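PDB 5YY3: cyclopenase asqI from Emericella nidulans, which catalyses the zinc-dependent ring contraction of 4'-methoxycyclopenin to 4'-methoxyviridicatin, with loss of methyl isocyanate, in aspoquinolone biosynthesis. Local coordinates for residues R238-N241 with Q242-D245; C392-R395 with W396-H399; T126-K129 with D130-Q133. All coordinates share one frame; numbering follows the deposited sequence.

Contact 1. Residues R238-N241 with Q242-D245; sequences RPWN and QYDD
R238 and D245 reach each other through similar first torsions: CG lies opposite the backbone N in both (chi1 -167° and -155°), and a bend at chi3 turns the end of the arginine toward the carboxylate. NH1 of R238 donates to OD2 of D245 over 3.1 Å in an almost straight bond. The oxygen lies in the guanidinium plane and is met on its syn side, although the nitrogen stands well out of the carboxylate plane. Between these ends the chain curls round W240, the centre of an inverse gamma turn, and continues through a type I turn from Q242 to D245. CB of D245 makes a CH-pi contact with the indole, 4.2 Å from the centroid of its six-membered ring. The Y243 ring lies almost parallel to the indole but displaced along it, with little overlap; CD1 of W240 touches CD1 of Y243 at 3.6 Å. The carbonyl O of W240 lies at the edge of the Y243 ring, 3.4 Å from CE1 of Y243. The stronger salt bridge of R238 runs from NH2 to E248, and OD2 of D245 is also paired with R395. Two arginines share one buried carboxylate, an arrangement expected to favour its ionised form.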
loop_
_atom_site.group_PDB
_atom_site.type_symbol
_atom_site.label_atom_id
_atom_site.label_comp_id
_atom_site.label_asym_id
_atom_site.label_seq_id
_atom_site.Cartn_x
_atom_site.Cartn_y
_atom_site.Cartn_z
ATOM N N ARG A 238 13.528 1.947 -14.893
ATOM C CA ARG A 238 14.246 3.124 -15.384
ATOM C C ARG A 238 15.609 2.688 -15.896
ATOM O O ARG A 238 16.439 2.213 -15.129
ATOM C CB ARG A 238 14.406 4.189 -14.299
ATOM C CG ARG A 238 14.864 5.560 -14.845
ATOM C CD ARG A 238 15.416 6.481 -13.731
ATOM N NE ARG A 238 14.673 6.256 -12.504
ATOM C CZ ARG A 238 15.176 6.290 -11.277
ATOM N NH1 ARG A 238 16.456 6.555 -11.055
ATOM N NH2 ARG A 238 14.370 6.057 -10.258
ATOM N N PRO A 239 15.854 2.849 -17.195
ATOM C CA PRO A 239 17.161 2.404 -17.701
ATOM C C PRO A 239 18.286 3.246 -17.138
ATOM O O PRO A 239 18.054 4.388 -16.746
ATOM C CB PRO A 239 17.040 2.585 -19.213
ATOM C CG PRO A 239 15.958 3.606 -19.385
ATOM C CD PRO A 239 15.002 3.426 -18.247
ATOM N N TRP A 240 19.484 2.677 -17.085
ATOM C CA TRP A 240 20.668 3.401 -16.638
ATOM C C TRP A 240 21.249 4.184 -17.797
ATOM O O TRP A 240 22.392 3.939 -18.207
ATOM C CB TRP A 240 21.711 2.424 -16.087
ATOM C CG TRP A 240 22.830 3.083 -15.315
ATOM C CD1 TRP A 240 24.080 3.384 -15.769
ATOM C CD2 TRP A 240 22.787 3.505 -13.948
ATOM N NE1 TRP A 240 24.817 3.966 -14.774
ATOM C CE2 TRP A 240 24.047 4.054 -13.642
ATOM C CE3 TRP A 240 21.804 3.466 -12.948
ATOM C CZ2 TRP A 240 24.352 4.565 -12.387
ATOM C CZ3 TRP A 240 22.099 3.977 -11.709
ATOM C CH2 TRP A 240 23.368 4.524 -11.435
ATOM N N ASN A 241 20.445 5.092 -18.352
ATOM C CA ASN A 241 20.855 5.889 -19.510
ATOM C C ASN A 241 21.669 7.118 -19.105
ATOM O O ASN A 241 22.559 7.552 -19.841
ATOM C CB ASN A 241 19.636 6.316 -20.330
ATOM C CG ASN A 241 19.062 5.175 -21.171
ATOM O OD1 ASN A 241 19.782 4.263 -21.573
ATOM N ND2 ASN A 241 17.755 5.216 -21.423
ATOM N N GLN A 242 21.343 7.670 -17.935
ATOM C CA GLN A 242 22.067 8.778 -17.340
ATOM C C GLN A 242 23.001 8.230 -16.244
ATOM O O GLN A 242 22.548 7.664 -15.251
ATOM C CB GLN A 242 21.075 9.825 -16.783
ATOM C CG GLN A 242 20.015 10.303 -17.813
ATOM C CD GLN A 242 19.029 11.365 -17.266
ATOM O OE1 GLN A 242 19.044 11.710 -16.074
ATOM N NE2 GLN A 242 18.147 11.865 -18.146
ATOM N N TYR A 243 24.306 8.379 -16.428
ATOM C CA TYR A 243 25.269 7.691 -15.558
ATOM C C TYR A 243 25.473 8.388 -14.201
ATOM O O TYR A 243 26.132 7.847 -13.312
ATOM C CB TYR A 243 26.629 7.538 -16.269
ATOM C CG TYR A 243 26.609 6.672 -17.507
ATOM C CD1 TYR A 243 25.469 5.949 -17.864
ATOM C CD2 TYR A 243 27.737 6.587 -18.342
ATOM C CE1 TYR A 243 25.447 5.161 -19.013
ATOM C CE2 TYR A 243 27.726 5.800 -19.494
ATOM C CZ TYR A 243 26.579 5.087 -19.816
ATOM O OH TYR A 243 26.551 4.299 -20.943
ATOM N N ASP A 244 24.912 9.582 -14.045
ATOM C CA ASP A 244 24.926 10.272 -12.762
ATOM C C ASP A 244 23.638 10.012 -11.994
ATOM O O ASP A 244 23.194 10.834 -11.196
ATOM C CB ASP A 244 25.122 11.773 -12.968
ATOM C CG ASP A 244 24.052 12.374 -13.864
ATOM O OD1 ASP A 244 23.385 11.597 -14.592
ATOM O OD2 ASP A 244 23.885 13.618 -13.857
ATOM N N ASP A 245 23.032 8.861 -12.239
ATOM C CA ASP A 245 21.734 8.574 -11.651
ATOM C C ASP A 245 21.870 7.989 -10.247
ATOM O O ASP A 245 22.951 7.548 -9.824
ATOM C CB ASP A 245 20.943 7.618 -12.544
ATOM C CG ASP A 245 19.444 7.734 -12.348
ATOM O OD1 ASP A 245 19.023 8.460 -11.415
ATOM O OD2 ASP A 245 18.691 7.087 -13.121
#

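Contact 2. Residues C392-R395 with W396-H399; sequences CFWR and WYKH
W396, the first residue of 396-399, bonds back from its N to O of C392 at 3.1 Å, an ordinary helical i to i+4 link. Its CB rests on O of F393, while the indole leaves the segment and hydrogen-bonds through NE1 to ND1 of H356.

Y397 carries most of the side-chain contact. Its N donates to O of F393 at 2.7 Å, with an N-H...O angle of 168°. That same carbonyl oxygen lies over one face of the phenol ring, 3.0 Å from CG of Y397, so the oxygen takes the N-H while also resting against the ring face. With CG placed beside the backbone N (chi1 -58°), the ring folds back along the helix toward the preceding turn: its CZ reaches CB of F393 at 3.9 Å, and its CD2 edge comes over the face of the W394 indole, touching CE3 of W394 at 3.7 Å. The pair is a T-shaped stack, planes at 79° and centroids 5.2 Å apart, with Y397 supplying the edge.

K398 donates from N to O of W394 and runs its extended chain to E226 on helix 210-231 and the carbonyl of V237. H399 closes the run through its N to O of R395, its imidazole turning away to N241 and Y243.

All of this lies on helix 391-410, buried within the hemocyanin-type domain, which here binds zinc. Helix 210-231 packs against W394, Y397 and K398, and the Y397 side chain is about 3 Å from that of the zinc ligand H218 and about 4 Å from that of H186. Helix 355-367 covers C392, F393 and W396, while R395 faces the loop that follows helix 210-231.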
loop_
_atom_site.group_PDB
_atom_site.type_symbol
_atom_site.label_atom_id
_atom_site.label_comp_id
_atom_site.label_asym_id
_atom_site.label_seq_id
_atom_site.Cartn_x
_atom_site.Cartn_y
_atom_site.Cartn_z
ATOM N N CYS A 392 20.199 -3.131 -9.687
ATOM C CA CYS A 392 20.985 -2.179 -10.482
ATOM C C CYS A 392 21.399 -2.790 -11.830
ATOM O O CYS A 392 21.523 -2.075 -12.824
ATOM C CB CYS A 392 22.216 -1.668 -9.713
ATOM S SG CYS A 392 23.588 -2.816 -9.468
ATOM N N PHE A 393 21.589 -4.104 -11.894
ATOM C CA PHE A 393 22.030 -4.680 -13.158
ATOM C C PHE A 393 20.899 -4.728 -14.177
ATOM O O PHE A 393 21.142 -4.699 -15.383
ATOM C CB PHE A 393 22.635 -6.064 -12.945
ATOM C CG PHE A 393 23.974 -6.022 -12.248
ATOM C CD1 PHE A 393 24.078 -6.251 -10.881
ATOM C CD2 PHE A 393 25.114 -5.668 -12.942
ATOM C CE1 PHE A 393 25.304 -6.194 -10.241
ATOM C CE2 PHE A 393 26.351 -5.594 -12.301
ATOM C CZ PHE A 393 26.445 -5.860 -10.958
ATOM N N TRP A 394 19.659 -4.782 -13.696
ATOM C CA TRP A 394 18.522 -4.783 -14.603
ATOM C C TRP A 394 18.411 -3.407 -15.202
ATOM O O TRP A 394 18.002 -3.264 -16.353
ATOM C CB TRP A 394 17.230 -5.223 -13.886
ATOM C CG TRP A 394 17.288 -6.693 -13.630
ATOM C CD1 TRP A 394 17.725 -7.310 -12.499
ATOM C CD2 TRP A 394 16.998 -7.736 -14.573
ATOM N NE1 TRP A 394 17.686 -8.678 -12.658
ATOM C CE2 TRP A 394 17.241 -8.963 -13.925
ATOM C CE3 TRP A 394 16.533 -7.751 -15.894
ATOM C CZ2 TRP A 394 17.040 -10.190 -14.555
ATOM C CZ3 TRP A 394 16.330 -8.963 -16.514
ATOM C CH2 TRP A 394 16.577 -10.171 -15.842
ATOM N N ARG A 395 18.837 -2.392 -14.454
ATOM C CA ARG A 395 18.829 -1.040 -15.005
ATOM C C ARG A 395 19.943 -0.908 -16.057
ATOM O O ARG A 395 19.767 -0.236 -17.076
ATOM C CB ARG A 395 18.965 0.012 -13.893
ATOM C CG ARG A 395 17.826 -0.056 -12.848
ATOM C CD ARG A 395 17.727 1.236 -12.005
ATOM N NE ARG A 395 17.841 2.370 -12.903
ATOM C CZ ARG A 395 18.073 3.617 -12.523
ATOM N NH1 ARG A 395 18.188 3.910 -11.225
ATOM N NH2 ARG A 395 18.187 4.566 -13.452
ATOM N N TRP A 396 21.071 -1.578 -15.835
ATOM C CA TRP A 396 22.106 -1.617 -16.860
ATOM C C TRP A 396 21.657 -2.452 -18.077
ATOM O O TRP A 396 21.828 -2.016 -19.223
ATOM C CB TRP A 396 23.426 -2.158 -16.291
ATOM C CG TRP A 396 24.559 -2.110 -17.296
ATOM C CD1 TRP A 396 25.087 -3.164 -17.976
ATOM C CD2 TRP A 396 25.281 -0.946 -17.735
ATOM N NE1 TRP A 396 26.095 -2.734 -18.810
ATOM C CE2 TRP A 396 26.234 -1.371 -18.680
ATOM C CE3 TRP A 396 25.203 0.419 -17.434
ATOM C CZ2 TRP A 396 27.113 -0.494 -19.320
ATOM C CZ3 TRP A 396 26.077 1.293 -18.061
ATOM C CH2 TRP A 396 27.023 0.832 -18.994
ATOM N N TYR A 397 21.084 -3.636 -17.845
ATOM C CA TYR A 397 20.590 -4.455 -18.967
ATOM C C TYR A 397 19.592 -3.670 -19.823
ATOM O O TYR A 397 19.608 -3.776 -21.048
ATOM C CB TYR A 397 19.926 -5.746 -18.486
ATOM C CG TYR A 397 20.780 -6.679 -17.638
ATOM C CD1 TYR A 397 22.174 -6.672 -17.714
ATOM C CD2 TYR A 397 20.178 -7.564 -16.750
ATOM C CE1 TYR A 397 22.944 -7.545 -16.925
ATOM C CE2 TYR A 397 20.933 -8.430 -15.961
ATOM C CZ TYR A 397 22.314 -8.417 -16.052
ATOM O OH TYR A 397 23.047 -9.279 -15.264
ATOM N N LYS A 398 18.734 -2.863 -19.202
ATOM C CA LYS A 398 17.789 -2.104 -20.023
ATOM C C LYS A 398 18.514 -0.986 -20.780
ATOM O O LYS A 398 18.082 -0.598 -21.866
ATOM C CB LYS A 398 16.632 -1.523 -19.201
ATOM C CG LYS A 398 15.578 -0.861 -20.104
ATOM C CD LYS A 398 14.246 -0.647 -19.411
ATOM C CE LYS A 398 13.334 0.265 -20.235
ATOM N NZ LYS A 398 12.057 0.606 -19.505
ATOM N N HIS A 399 19.629 -0.492 -20.233
ATOM C CA HIS A 399 20.476 0.447 -20.978
ATOM C C HIS A 399 21.080 -0.223 -22.202
ATOM O O HIS A 399 21.028 0.338 -23.288
ATOM C CB HIS A 399 21.598 1.010 -20.108
ATOM C CG HIS A 399 22.548 1.901 -20.852
ATOM N ND1 HIS A 399 22.136 3.015 -21.555
ATOM C CD2 HIS A 399 23.896 1.851 -20.987
ATOM C CE1 HIS A 399 23.182 3.609 -22.095
ATOM N NE2 HIS A 399 24.262 2.925 -21.764
#

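Contact 3. Residues T126-K129 with D130-Q133; sequences THSK and DAQQ
A serine N-cap joins two consecutive helices separated by one residue: S128 is the first residue to leave the helical conformation of 114-127 and at once caps helix 129-133. OG of S128 accepts from N of A131 over 2.8 Å with an N-H...O angle of 166°. The hydroxyl is swung to the far side from its own backbone N (chi1 156°), which brings it to the N-H of A131 in the first turn; there CB of A131 also lies against OG of S128, at 3.5 Å. The helix proper starts with N of Q132 donating to O of S128 at 2.9 Å, followed by N of Q133 to O of K129 at 3.1 Å.

Q132 then ties the new helix to the old. Its extended chain passes close over O of S128, with CG of Q132 3.1 Å from that oxygen, and delivers NE2 to O of T126 at 2.8 Å. The acceptor lies close to the plane of the glutamine amide, while the nitrogen is tilted 23° from the carbonyl plane.

Around the junction, helix 180-193 packs on T126, and H127 donates through NE2 to the carbonyl of M191. D130 takes the backbone N-H of L97 and pairs with R134.

The chemistry is that of a break made good: a hydroxyl takes up an N-H of the first turn for which the new helix offers no carbonyl four residues back, and a side-chain amide supplies a donor to a carbonyl at the end of the preceding helix.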
loop_
_atom_site.group_PDB
_atom_site.type_symbol
_atom_site.label_atom_id
_atom_site.label_comp_id
_atom_site.label_asym_id
_atom_site.label_seq_id
_atom_site.Cartn_x
_atom_site.Cartn_y
_atom_site.Cartn_z
ATOM N N THR A 126 33.973 -25.838 -20.279
ATOM C CA THR A 126 32.869 -25.596 -21.213
ATOM C C THR A 126 33.276 -25.776 -22.676
ATOM O O THR A 126 32.489 -26.266 -23.498
ATOM C CB THR A 126 32.273 -24.175 -21.027
ATOM O OG1 THR A 126 31.689 -24.069 -19.723
ATOM C CG2 THR A 126 31.206 -23.874 -22.083
ATOM N N HIS A 127 34.513 -25.409 -23.001
ATOM C CA HIS A 127 34.945 -25.390 -24.396
ATOM C C HIS A 127 35.952 -26.485 -24.746
ATOM O O HIS A 127 36.404 -26.571 -25.881
ATOM C CB HIS A 127 35.510 -24.015 -24.729
ATOM C CG HIS A 127 34.522 -22.906 -24.542
ATOM N ND1 HIS A 127 33.653 -22.511 -25.537
ATOM C CD2 HIS A 127 34.254 -22.122 -23.472
ATOM C CE1 HIS A 127 32.896 -21.527 -25.087
ATOM N NE2 HIS A 127 33.239 -21.270 -23.839
ATOM N N SER A 128 36.276 -27.330 -23.773
ATOM C CA SER A 128 37.095 -28.513 -24.020
ATOM C C SER A 128 36.326 -29.622 -24.724
ATOM O O SER A 128 35.326 -30.128 -24.193
ATOM C CB SER A 128 37.647 -29.063 -22.715
ATOM O OG SER A 128 37.948 -30.440 -22.878
ATOM N N LYS A 129 36.800 -30.015 -25.904
ATOM C CA LYS A 129 36.164 -31.091 -26.654
ATOM C C LYS A 129 36.243 -32.389 -25.867
ATOM O O LYS A 129 35.315 -33.203 -25.894
ATOM C CB LYS A 129 36.803 -31.266 -28.028
ATOM C CG LYS A 129 36.169 -32.407 -28.832
ATOM C CD LYS A 129 36.215 -32.180 -30.343
ATOM C CE LYS A 129 35.621 -33.374 -31.075
ATOM N NZ LYS A 129 36.012 -33.432 -32.515
ATOM N N ASP A 130 37.347 -32.575 -25.148
ATOM C CA ASP A 130 37.482 -33.748 -24.288
ATOM C C ASP A 130 36.389 -33.750 -23.220
ATOM O O ASP A 130 35.723 -34.764 -23.010
ATOM C CB ASP A 130 38.863 -33.798 -23.624
ATOM C CG ASP A 130 39.196 -35.179 -23.076
ATOM O OD1 ASP A 130 38.867 -36.184 -23.748
ATOM O OD2 ASP A 130 39.775 -35.263 -21.966
ATOM N N ALA A 131 36.201 -32.613 -22.557
ATOM C CA ALA A 131 35.221 -32.537 -21.478
ATOM C C ALA A 131 33.807 -32.751 -22.008
ATOM O O ALA A 131 33.005 -33.438 -21.382
ATOM C CB ALA A 131 35.318 -31.196 -20.742
ATOM N N GLN A 132 33.508 -32.173 -23.164
ATOM C CA GLN A 132 32.169 -32.270 -23.728
ATOM C C GLN A 132 31.800 -33.705 -24.059
ATOM O O GLN A 132 30.715 -34.168 -23.700
ATOM C CB GLN A 132 32.058 -31.406 -24.974
ATOM C CG GLN A 132 32.249 -29.942 -24.680
ATOM C CD GLN A 132 32.434 -29.155 -25.932
ATOM O OE1 GLN A 132 32.279 -29.689 -27.029
ATOM N NE2 GLN A 132 32.772 -27.880 -25.790
ATOM N N GLN A 133 32.713 -34.408 -24.728
ATOM C CA GLN A 133 32.466 -35.792 -25.119
ATOM C C GLN A 133 32.462 -36.716 -23.892
ATOM O O GLN A 133 31.747 -37.717 -23.867
ATOM C CB GLN A 133 33.500 -36.249 -26.163
ATOM C CG GLN A 133 34.916 -36.419 -25.625
ATOM C CD GLN A 133 35.948 -36.701 -26.716
ATOM O OE1 GLN A 133 35.988 -36.023 -27.752
ATOM N NE2 GLN A 133 36.790 -37.705 -26.480
#

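Along the chain the order is contact 3, contact 1, contact 2, all within the hemocyanin-type domain. Contacts 1 and 2 are neighbours, centres about 9 Å apart: the loop 238-245, which follows helix 210-231, lies against helix 391-410. R395 of contact 2 also meets contact 1 at the carbonyl of R238, its NE 2.6 Å from O of R238, and OH of Y243 is 2.8 Å from NE2 of H399. Contact 3 stands on the other side of the chain's centre, about 40 Å from contact 1 and about 33 Å from contact 2 between centres. Contact 2 approaches the zinc ligands through Y397, contact 1 lies between its helix and a second subunit, and contact 3 joins helices 114-127 and 129-133.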